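Local coordinates for peroxisomal acyl-CoA oxidase 1A (Solanum lycopersicum, PDB 2FON), which probably oxidises acyl-CoA esters with its FAD cofactor, passing the electrons to oxygen, in the first step of peroxisomal beta-oxidation, at residues V37-M40 against K41-W44; S47-D50 against F51-D55. All coordinates share one frame; numbering follows the deposited sequence.

Interaction 1. Residues V37-M40 against K41-W44; sequences VDEM and KIVW
Glu39 and Ile42 run side by side on one flank of helix 37-45; the two side chains point the same way, Ile42 CD1 coming within 4.2 Å of Glu39 OE2, a carboxylate oxygen that also has a long, weak ion pair with Arg48. The same methyl lies 3.3 Å from Asp38 O: chi1 (-82°) sets CG1 beside the backbone N, and the second torsion, 118° and away from a staggered value, then brings CD1 to that oxygen. The backbone hydrogen bond from Ile42 N to the same Asp38 O is weak, at 3.3 Å. Val43 sits on the peptide of Glu39 twice over: its N-H reaches Glu39 O at 2.9 Å, and CG2, the branch beside its own backbone N, rests 3.5 Å from the same oxygen. One residue on, Trp44 N bonds to Met40 O at 2.9 Å. The indole of Trp44 meets Tyr361 edge-to-face and Arg364 in a cation-pi contact, while Met40, bent at chi2 and chi3, touches Leu622 and Val567. On the polar flank Lys41 lays its CB 3.3 Å from Asp38 O and extends beyond CG, so that NZ hydrogen-bonds Asn627. Asp38 OD2 stays 4.9 Å from Lys41 NZ, a distance at which the opposite charges probably attract without pairing. The helix is thus two-sided: Met40, Val43 and Trp44 are buried against neighbouring helices, whereas Asp38 is exposed and Lys41 spends its charged end on Asn627.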
loop_
_atom_site.group_PDB
_atom_site.type_symbol
_atom_site.label_atom_id
_atom_site.label_comp_id
_atom_site.label_asym_id
_atom_site.label_seq_id
_atom_site.Cartn_x
_atom_site.Cartn_y
_atom_site.Cartn_z
ATOM N N VAL B 37 -2.232 -30.534 -12.445
ATOM C CA VAL B 37 -2.907 -29.259 -12.205
ATOM C C VAL B 37 -4.398 -29.491 -11.954
ATOM O O VAL B 37 -5.008 -28.794 -11.124
ATOM C CB VAL B 37 -2.683 -28.224 -13.348
ATOM C CG1 VAL B 37 -1.176 -27.967 -13.562
ATOM C CG2 VAL B 37 -3.332 -28.690 -14.640
ATOM N N ASP B 38 -4.963 -30.492 -12.642
ATOM C CA ASP B 38 -6.396 -30.790 -12.522
ATOM C C ASP B 38 -6.732 -31.140 -11.080
ATOM O O ASP B 38 -7.757 -30.693 -10.537
ATOM C CB ASP B 38 -6.839 -31.877 -13.508
ATOM C CG ASP B 38 -6.675 -31.431 -15.004
ATOM O OD1 ASP B 38 -5.925 -32.092 -15.775
ATOM O OD2 ASP B 38 -7.284 -30.408 -15.416
ATOM N N GLU B 39 -5.856 -31.890 -10.423
ATOM C CA GLU B 39 -6.080 -32.138 -9.011
ATOM C C GLU B 39 -5.780 -30.914 -8.139
ATOM O O GLU B 39 -6.494 -30.673 -7.179
ATOM C CB GLU B 39 -5.336 -33.387 -8.517
ATOM C CG GLU B 39 -5.960 -34.672 -9.021
ATOM C CD GLU B 39 -7.350 -34.983 -8.441
ATOM O OE1 GLU B 39 -7.625 -34.641 -7.241
ATOM O OE2 GLU B 39 -8.152 -35.602 -9.205
ATOM N N MET B 40 -4.751 -30.134 -8.467
ATOM C CA MET B 40 -4.524 -28.917 -7.696
ATOM C C MET B 40 -5.729 -27.980 -7.722
ATOM O O MET B 40 -6.134 -27.444 -6.688
ATOM C CB MET B 40 -3.283 -28.176 -8.104
ATOM C CG MET B 40 -2.866 -27.193 -7.000
ATOM S SD MET B 40 -2.114 -27.958 -5.561
ATOM C CE MET B 40 -0.547 -28.426 -6.227
ATOM N N LYS B 41 -6.320 -27.850 -8.895
ATOM C CA LYS B 41 -7.529 -27.161 -9.033
ATOM C C LYS B 41 -8.475 -27.637 -7.945
ATOM O O LYS B 41 -9.020 -26.802 -7.182
ATOM C CB LYS B 41 -8.098 -27.376 -10.416
ATOM C CG LYS B 41 -7.165 -26.954 -11.565
ATOM C CD LYS B 41 -7.959 -26.377 -12.724
ATOM C CE LYS B 41 -7.095 -25.812 -13.857
ATOM N NZ LYS B 41 -7.950 -25.555 -15.056
ATOM N N ILE B 42 -8.670 -28.956 -7.824
ATOM C CA ILE B 42 -9.621 -29.481 -6.831
ATOM C C ILE B 42 -9.158 -29.099 -5.430
ATOM O O ILE B 42 -9.960 -28.705 -4.608
ATOM C CB ILE B 42 -9.928 -31.034 -6.992
ATOM C CG1 ILE B 42 -10.970 -31.276 -8.073
ATOM C CG2 ILE B 42 -10.579 -31.627 -5.783
ATOM C CD1 ILE B 42 -10.480 -32.115 -9.268
ATOM N N VAL B 43 -7.879 -29.169 -5.146
ATOM C CA VAL B 43 -7.479 -28.785 -3.788
ATOM C C VAL B 43 -7.824 -27.319 -3.454
ATOM O O VAL B 43 -8.375 -27.008 -2.395
ATOM C CB VAL B 43 -5.998 -29.003 -3.514
ATOM C CG1 VAL B 43 -5.675 -28.612 -2.060
ATOM C CG2 VAL B 43 -5.645 -30.450 -3.781
ATOM N N TRP B 44 -7.523 -26.425 -4.381
ATOM C CA TRP B 44 -7.840 -25.035 -4.193
ATOM C C TRP B 44 -9.318 -24.861 -4.014
ATOM O O TRP B 44 -9.753 -24.190 -3.070
ATOM C CB TRP B 44 -7.374 -24.209 -5.384
ATOM C CG TRP B 44 -7.643 -22.817 -5.130
ATOM C CD1 TRP B 44 -8.704 -22.076 -5.601
ATOM C CD2 TRP B 44 -6.903 -21.979 -4.264
ATOM N NE1 TRP B 44 -8.644 -20.817 -5.079
ATOM C CE2 TRP B 44 -7.540 -20.716 -4.267
ATOM C CE3 TRP B 44 -5.754 -22.159 -3.503
ATOM C CZ2 TRP B 44 -7.057 -19.625 -3.531
ATOM C CZ3 TRP B 44 -5.267 -21.073 -2.757
ATOM C CH2 TRP B 44 -5.933 -19.817 -2.776
#

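Interaction 2. Residues S47-D50 against F51-D55; sequences SRHD and FELTD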
loop_
_atom_site.group_PDB
_atom_site.type_symbol
_atom_site.label_atom_id
_atom_site.label_comp_id
_atom_site.label_asym_id
_atom_site.label_seq_id
_atom_site.Cartn_x
_atom_site.Cartn_y
_atom_site.Cartn_z
ATOM N N SER B 47 -13.205 -29.163 -2.735
ATOM C CA SER B 47 -13.923 -30.423 -3.004
ATOM C C SER B 47 -14.269 -30.438 -4.488
ATOM O O SER B 47 -14.072 -29.422 -5.180
ATOM C CB SER B 47 -15.223 -30.519 -2.191
ATOM O OG SER B 47 -16.371 -29.977 -2.878
ATOM N N ARG B 48 -14.794 -31.579 -4.971
ATOM C CA ARG B 48 -15.156 -31.778 -6.399
ATOM C C ARG B 48 -16.455 -31.075 -6.677
ATOM O O ARG B 48 -16.682 -30.551 -7.770
ATOM C CB ARG B 48 -15.375 -33.235 -6.718
ATOM C CG ARG B 48 -14.200 -34.072 -6.490
ATOM C CD ARG B 48 -13.493 -34.252 -7.790
ATOM N NE ARG B 48 -12.640 -35.435 -7.821
ATOM C CZ ARG B 48 -12.026 -35.828 -8.925
ATOM N NH1 ARG B 48 -12.195 -35.130 -10.046
ATOM N NH2 ARG B 48 -11.259 -36.911 -8.925
ATOM N N HIS B 49 -17.322 -31.122 -5.675
ATOM C CA HIS B 49 -18.524 -30.378 -5.710
ATOM C C HIS B 49 -18.157 -28.898 -5.890
ATOM O O HIS B 49 -18.628 -28.266 -6.827
ATOM C CB HIS B 49 -19.341 -30.622 -4.449
ATOM C CG HIS B 49 -20.705 -30.017 -4.511
ATOM N ND1 HIS B 49 -21.022 -28.818 -3.897
ATOM C CD2 HIS B 49 -21.826 -30.414 -5.159
ATOM C CE1 HIS B 49 -22.287 -28.520 -4.139
ATOM N NE2 HIS B 49 -22.793 -29.467 -4.910
ATOM N N ASP B 50 -17.268 -28.372 -5.049
ATOM C CA ASP B 50 -16.961 -26.941 -5.065
ATOM C C ASP B 50 -16.424 -26.508 -6.419
ATOM O O ASP B 50 -16.836 -25.482 -7.003
ATOM C CB ASP B 50 -15.927 -26.586 -3.990
ATOM C CG ASP B 50 -16.489 -26.668 -2.554
ATOM O OD1 ASP B 50 -15.825 -27.335 -1.716
ATOM O OD2 ASP B 50 -17.553 -26.045 -2.243
ATOM N N PHE B 51 -15.486 -27.307 -6.905
ATOM C CA PHE B 51 -14.841 -27.013 -8.160
ATOM C C PHE B 51 -15.810 -27.032 -9.342
ATOM O O PHE B 51 -15.782 -26.107 -10.160
ATOM C CB PHE B 51 -13.722 -28.001 -8.431
ATOM C CG PHE B 51 -13.085 -27.799 -9.749
ATOM C CD1 PHE B 51 -12.285 -26.697 -9.955
ATOM C CD2 PHE B 51 -13.340 -28.703 -10.804
ATOM C CE1 PHE B 51 -11.715 -26.497 -11.180
ATOM C CE2 PHE B 51 -12.794 -28.524 -12.056
ATOM C CZ PHE B 51 -11.974 -27.432 -12.261
ATOM N N GLU B 52 -16.629 -28.082 -9.432
ATOM C CA GLU B 52 -17.676 -28.167 -10.419
ATOM C C GLU B 52 -18.531 -26.891 -10.453
ATOM O O GLU B 52 -18.905 -26.409 -11.524
ATOM C CB GLU B 52 -18.566 -29.380 -10.111
ATOM C CG GLU B 52 -19.374 -29.937 -11.296
ATOM C CD GLU B 52 -20.593 -29.084 -11.729
ATOM O OE1 GLU B 52 -21.176 -28.293 -10.924
ATOM O OE2 GLU B 52 -20.997 -29.234 -12.909
ATOM N N LEU B 53 -18.833 -26.362 -9.272
ATOM C CA LEU B 53 -19.730 -25.226 -9.116
ATOM C C LEU B 53 -18.992 -23.934 -9.414
ATOM O O LEU B 53 -19.499 -23.065 -10.132
ATOM C CB LEU B 53 -20.273 -25.207 -7.690
ATOM C CG LEU B 53 -21.382 -24.231 -7.300
ATOM C CD1 LEU B 53 -22.324 -24.916 -6.314
ATOM C CD2 LEU B 53 -20.823 -22.894 -6.682
ATOM N N THR B 54 -17.789 -23.792 -8.875
ATOM C CA THR B 54 -17.009 -22.648 -9.253
ATOM C C THR B 54 -16.830 -22.650 -10.773
ATOM O O THR B 54 -17.103 -21.637 -11.435
ATOM C CB THR B 54 -15.650 -22.612 -8.552
ATOM O OG1 THR B 54 -15.854 -22.671 -7.139
ATOM C CG2 THR B 54 -14.912 -21.327 -8.879
ATOM N N ASP B 55 -16.423 -23.780 -11.339
ATOM C CA ASP B 55 -16.071 -23.764 -12.749
ATOM C C ASP B 55 -17.215 -23.386 -13.692
ATOM O O ASP B 55 -17.010 -22.691 -14.691
ATOM C CB ASP B 55 -15.494 -25.107 -13.181
ATOM C CG ASP B 55 -14.863 -25.046 -14.546
ATOM O OD1 ASP B 55 -13.978 -24.178 -14.740
ATOM O OD2 ASP B 55 -15.245 -25.867 -15.418
#
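Ser47 touches the next turn through its carbonyl, which accepts from Phe51 N, while its hydroxyl makes it the N-cap of helix 48-62. Ser47 OG takes the N-H of Asp50 at 2.8 Å in a nearly straight bond (163°), supplying an acceptor for a first-turn N-H that has no carbonyl of a preceding helical turn to bond. The same hydroxyl donates to Asp50 OD1 at 2.9 Å, so Ser47 OG meets both the backbone N and the carboxylate of Asp50, the second bond being weak. Phe51 CB lies 3.6 Å from Ser47 O; from there the ring turns back to pack on Lys41 and Ala45 of the preceding helix.

Arg48 contributes its carbonyl: Arg48 O receives Glu52 N, and Glu52 CB lies 3.2 Å from Arg48 O. The carboxylate of Glu52 goes on to a salt bridge with Arg56, one turn further along.

His49 holds its imidazole out at the surface with CG anti to the backbone N (chi1 -172°), next to Glu103 of helix 102-112. His49 CE1 lies 4.2 Å from Leu53 CD1, an oblique approach to the ring, and His49 O accepts from Leu53 N; the leucine itself is buried against Met107.

Asp50 places CG anti to its carbonyl carbon and beside its own N (chi1 -71°), which swings the carboxylate back over the capped end, where the helix dipole would probably favour a negative charge. Its carbonyl is shared. Leu53 N gives Asp50 O a weak bond at 3.1 Å, besides its bond to His49 O; Thr54 OG1, less surely placed, donates as well, and Thr54 N meets Asp50 O at 2.7 Å in a nearly straight bond.

Interactions 1 and 2 lie on consecutive helices, 37-45 and 48-62, of the N-terminal region, with centres about 10 Å apart and both away from the flavin. Interaction 1 is partly buried, its Met40, Val43 and Trp44 covered between them by helices 347-380, 567-585 and 619-624. Interaction 2 is a surface contact at a helix start, where polar capping replaces aliphatic cover and only Leu53 is buried. The two helices meet directly: Arg48 NH1 packs 3.6 Å from Ile42 CD1, and its NH2 forms a long, weak ion pair with Glu39 OE2. Asn627 bonds Lys41 of helix 37-45 and Asp55 of helix 48-62.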